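PDB 5IUV: aldehyde dehydrogenase family protein from Pseudomonas syringae pv. tomato, which oxidises aldehydes with nicotinamide adenine dinucleotide as cofactor, and probably turns indole-3-acetaldehyde into the auxin indole-3-acetic acid. Local coordinates for residues A57-A62 with N218-Y223; A286-A291 with I323-T328. One frame throughout, in Å; residues are numbered along the deposited sequence.

Contact 1 closes before contact 2 opens along the chain, and the two do not touch. Their centres are 43 Å apart, on opposite sides of the chain's centre, and their nearest atoms are about 30 Å apart. Contact 1 sets a helix against the end of strand 217-219 in the cofactor-binding sheet. A leucine, L220, reaches across to alanines there, and its side chain is about 10 Å from the bound NAD. Contact 2 packs two helices closely beside the other large sheet. Its D288 side chain is about 12 Å from that of D459, which contacts indoleacetate in a structure of this protein; that ligand is absent from this chain. Both contacts are mostly buried.

Contact 1 (A57-A62 with N218-Y223); sequences ADAQRA and NVLPGY
L220 lays its CD1 methyl over the helix surface formed by D58, A59 and A62. CD1 is 3.7 Å from A62 CB and also 3.7 Å from A59 CA. It touches the backbone oxygen of D58 as well, the same atom that accepts the helical bond from A62 N. The second methyl, CD2, is 4.0 Å from A62 CB, so both branches of the leucine meet this one alanine. The leucine reaches the helix by an extended tip: CD1 is anti to CA (chi2 -178°). A59 CB turns away from the loop, and its CA takes the closer contact.

N218 makes the polar part of the contact. Its ND2 gives a weak hydrogen bond to A62 O, 3.0 Å long but bent to 129° at the hydrogen. The strongest partner of the amide lies beyond the two segments: OD1 accepts from Q25 N. ND2 also bonds S65 OG, one turn further along the helix. Both ends of this buried amide therefore have partners, which should fix its flip. The carboxylate of D58 is also occupied, by A32 N and D55 N.

The contact joins the N-terminal part of helix 56-72 to the C-terminal end of strand 217-219. This strand of the NAD-binding sheet is paired in parallel with 187-191 and also bonded to F23 of strand 22-24. L220 also touches I24 of strand 22-24 and V227 of helix 224-232, and the latter helix receives A59. The leucine thus sits where two helices and a short strand converge.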
# COMPACT_ATOMS: atom_id res chain seq x y z
N ALA A 57 -6.61 39.42 -17.01
CA ALA A 57 -5.74 40.19 -16.12
C ALA A 57 -5.84 39.72 -14.67
O ALA A 57 -4.85 39.69 -13.93
CB ALA A 57 -6.07 41.67 -16.22
N ASP A 58 -7.05 39.36 -14.27
CA ASP A 58 -7.28 38.89 -12.91
C ASP A 58 -6.70 37.49 -12.71
O ASP A 58 -6.18 37.18 -11.63
CB ASP A 58 -8.78 38.91 -12.59
CG ASP A 58 -9.39 40.27 -12.87
OD1 ASP A 58 -9.09 41.23 -12.13
OD2 ASP A 58 -10.17 40.39 -13.85
N ALA A 59 -6.79 36.65 -13.74
CA ALA A 59 -6.14 35.35 -13.73
C ALA A 59 -4.64 35.52 -13.52
O ALA A 59 -4.03 34.82 -12.72
CB ALA A 59 -6.40 34.59 -15.03
N GLN A 60 -4.04 36.46 -14.25
CA GLN A 60 -2.62 36.74 -14.10
C GLN A 60 -2.25 37.14 -12.67
O GLN A 60 -1.28 36.63 -12.11
CB GLN A 60 -2.19 37.85 -15.06
CG GLN A 60 -0.72 38.23 -14.94
CD GLN A 60 0.23 37.07 -15.27
OE1 GLN A 60 -0.05 36.25 -16.15
NE2 GLN A 60 1.36 37.02 -14.58
N ARG A 61 -3.03 38.05 -12.07
CA ARG A 61 -2.71 38.49 -10.73
C ARG A 61 -2.91 37.36 -9.72
O ARG A 61 -2.13 37.21 -8.78
CB ARG A 61 -3.54 39.71 -10.32
CG ARG A 61 -3.10 40.29 -8.98
CD ARG A 61 -3.48 41.77 -8.82
NE ARG A 61 -4.91 41.99 -8.59
CZ ARG A 61 -5.47 42.00 -7.38
NH1 ARG A 61 -4.73 41.78 -6.30
NH2 ARG A 61 -6.77 42.22 -7.26
N ALA A 62 -3.96 36.56 -9.91
CA ALA A 62 -4.23 35.47 -8.98
C ALA A 62 -3.14 34.40 -9.04
O ALA A 62 -2.75 33.83 -8.02
CB ALA A 62 -5.60 34.86 -9.26
N ASN A 218 -7.18 31.64 -3.84
CA ASN A 218 -7.73 32.81 -4.51
C ASN A 218 -8.99 32.38 -5.25
O ASN A 218 -9.04 31.27 -5.77
CB ASN A 218 -6.71 33.41 -5.49
CG ASN A 218 -5.50 34.01 -4.78
OD1 ASN A 218 -5.59 34.49 -3.65
ND2 ASN A 218 -4.35 33.99 -5.46
N VAL A 219 -9.98 33.26 -5.30
CA VAL A 219 -11.26 32.93 -5.94
C VAL A 219 -11.62 33.96 -7.02
O VAL A 219 -11.72 35.15 -6.73
CB VAL A 219 -12.41 32.85 -4.92
CG1 VAL A 219 -13.73 32.54 -5.62
CG2 VAL A 219 -12.10 31.78 -3.86
N LEU A 220 -11.83 33.48 -8.24
CA LEU A 220 -12.14 34.37 -9.36
C LEU A 220 -13.50 34.08 -9.98
O LEU A 220 -13.62 33.21 -10.85
CB LEU A 220 -11.06 34.26 -10.43
CG LEU A 220 -9.61 34.52 -10.01
CD1 LEU A 220 -8.67 34.42 -11.21
CD2 LEU A 220 -9.50 35.89 -9.33
N PRO A 221 -14.55 34.79 -9.54
CA PRO A 221 -15.84 34.64 -10.21
C PRO A 221 -15.79 35.26 -11.61
O PRO A 221 -14.97 36.15 -11.86
CB PRO A 221 -16.81 35.39 -9.30
CG PRO A 221 -15.96 36.38 -8.57
CD PRO A 221 -14.61 35.73 -8.40
N GLY A 222 -16.62 34.76 -12.52
CA GLY A 222 -16.61 35.25 -13.88
C GLY A 222 -16.97 34.16 -14.87
O GLY A 222 -17.17 33.01 -14.48
N TYR A 223 -17.04 34.51 -16.15
CA TYR A 223 -17.48 33.58 -17.18
C TYR A 223 -16.41 32.57 -17.55
O TYR A 223 -15.22 32.83 -17.41
CB TYR A 223 -17.93 34.34 -18.42
CG TYR A 223 -19.09 35.27 -18.15
CD1 TYR A 223 -20.35 34.77 -17.89
CD2 TYR A 223 -18.91 36.65 -18.13
CE1 TYR A 223 -21.42 35.61 -17.62
CE2 TYR A 223 -19.98 37.50 -17.87
CZ TYR A 223 -21.22 36.98 -17.61
OH TYR A 223 -22.28 37.81 -17.35

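Contact 2 (A286-A291 with I323-T328); sequences AADSAA and IEALGT
D288 brings its flat carboxylate to A325 through one oxygen: OD1 is 3.8 Å from A325 CB. The methyl lies close to the carboxylate plane and meets the group at its rim, beside OD1. The same OD1 takes a hydrogen bond from Q284 NE2, one turn earlier in its helix. The A287-D288 peptide is the second flat group. A325 CB lies on one face side of it, about 3.4 Å off the plane and displaced outward past the A287 oxygen, which is 3.9 Å away. A325 CB is therefore bordered by two oxygens of the other helix.

A291 is the main apolar partner. Its CB points to the second helix and meets A325 CB at 3.7 Å. It also lies 3.6 Å from L326 N, so it reaches the backbone of that helix. The small methyls let the chains approach closely here, with A291 CA and L326 CA 4.9 Å apart. L326 then flanks A291. Its CG is anti to the backbone N (chi1 -165°), and CD1 further out touches both A291 O, at 3.6 Å, and A291 CB. No hydrogen bond crosses between the two segments.

Behind the contact, A325 O accepts from both T328 N and T328 OG1. The hydroxyl bond is 2.8 Å long and lies in the carbonyl plane. It ties T328 back to A325, whose CB meets A291.

L326 continues onto P385 and I387 of strand 382-389. Helix 283-295 is the beta-alpha-beta crossover between parallel strands 273-276 and 307-311, and helix 312-326 follows directly from the second strand. The two helices pack together over the sheet of the catalytic domain of the aldehyde dehydrogenase fold, which also contains 430-434.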
# COMPACT_ATOMS: atom_id res chain seq x y z
N ALA A 286 -35.95 -0.62 -4.76
CA ALA A 286 -35.46 -0.31 -6.11
C ALA A 286 -36.31 0.77 -6.77
O ALA A 286 -35.80 1.63 -7.50
CB ALA A 286 -35.44 -1.57 -6.96
N ALA A 287 -37.62 0.74 -6.52
CA ALA A 287 -38.52 1.75 -7.07
C ALA A 287 -38.27 3.12 -6.43
O ALA A 287 -38.16 4.12 -7.14
CB ALA A 287 -39.97 1.33 -6.88
N ASP A 288 -38.22 3.15 -5.10
CA ASP A 288 -37.94 4.40 -4.39
C ASP A 288 -36.63 5.01 -4.87
O ASP A 288 -36.54 6.21 -5.12
CB ASP A 288 -37.87 4.19 -2.88
CG ASP A 288 -39.19 3.72 -2.30
OD1 ASP A 288 -40.23 3.92 -2.96
OD2 ASP A 288 -39.17 3.17 -1.17
N SER A 289 -35.61 4.17 -4.98
CA SER A 289 -34.28 4.63 -5.38
C SER A 289 -34.24 5.07 -6.84
O SER A 289 -33.55 6.02 -7.17
CB SER A 289 -33.23 3.54 -5.14
OG SER A 289 -33.05 3.33 -3.74
N ALA A 290 -34.99 4.39 -7.70
CA ALA A 290 -35.03 4.78 -9.11
C ALA A 290 -35.64 6.16 -9.28
O ALA A 290 -35.20 6.95 -10.12
CB ALA A 290 -35.80 3.76 -9.93
N ALA A 291 -36.65 6.46 -8.46
CA ALA A 291 -37.26 7.78 -8.50
C ALA A 291 -36.32 8.84 -7.93
O ALA A 291 -36.14 9.90 -8.53
CB ALA A 291 -38.59 7.78 -7.75
N ILE A 323 -43.53 5.19 -10.90
CA ILE A 323 -44.39 6.35 -11.07
C ILE A 323 -44.94 6.85 -9.74
O ILE A 323 -44.93 8.05 -9.47
CB ILE A 323 -45.56 6.04 -12.02
CG1 ILE A 323 -45.02 5.72 -13.41
CG2 ILE A 323 -46.54 7.20 -12.08
CD1 ILE A 323 -46.07 5.21 -14.36
N GLU A 324 -45.41 5.94 -8.89
CA GLU A 324 -45.95 6.33 -7.60
C GLU A 324 -44.87 6.94 -6.71
O GLU A 324 -45.11 7.93 -6.01
CB GLU A 324 -46.60 5.14 -6.89
CG GLU A 324 -47.14 5.50 -5.51
CD GLU A 324 -48.12 4.47 -4.97
OE1 GLU A 324 -47.96 3.27 -5.29
OE2 GLU A 324 -49.05 4.86 -4.23
N ALA A 325 -43.67 6.36 -6.74
CA ALA A 325 -42.56 6.90 -5.96
C ALA A 325 -42.17 8.27 -6.46
O ALA A 325 -41.87 9.16 -5.67
CB ALA A 325 -41.35 5.96 -6.01
N LEU A 326 -42.17 8.45 -7.78
CA LEU A 326 -41.74 9.72 -8.35
C LEU A 326 -42.75 10.81 -8.02
O LEU A 326 -42.39 11.99 -7.93
CB LEU A 326 -41.56 9.60 -9.87
CG LEU A 326 -40.77 10.79 -10.43
CD1 LEU A 326 -39.31 10.75 -9.97
CD2 LEU A 326 -40.87 10.88 -11.94
N GLY A 327 -44.00 10.42 -7.81
CA GLY A 327 -45.04 11.36 -7.45
C GLY A 327 -44.86 12.01 -6.09
O GLY A 327 -45.51 13.00 -5.78
N THR A 328 -43.97 11.45 -5.27
CA THR A 328 -43.71 12.04 -3.96
C THR A 328 -42.65 13.14 -4.04
O THR A 328 -42.41 13.86 -3.07
CB THR A 328 -43.24 10.98 -2.94
OG1 THR A 328 -41.90 10.58 -3.24
CG2 THR A 328 -44.14 9.77 -2.98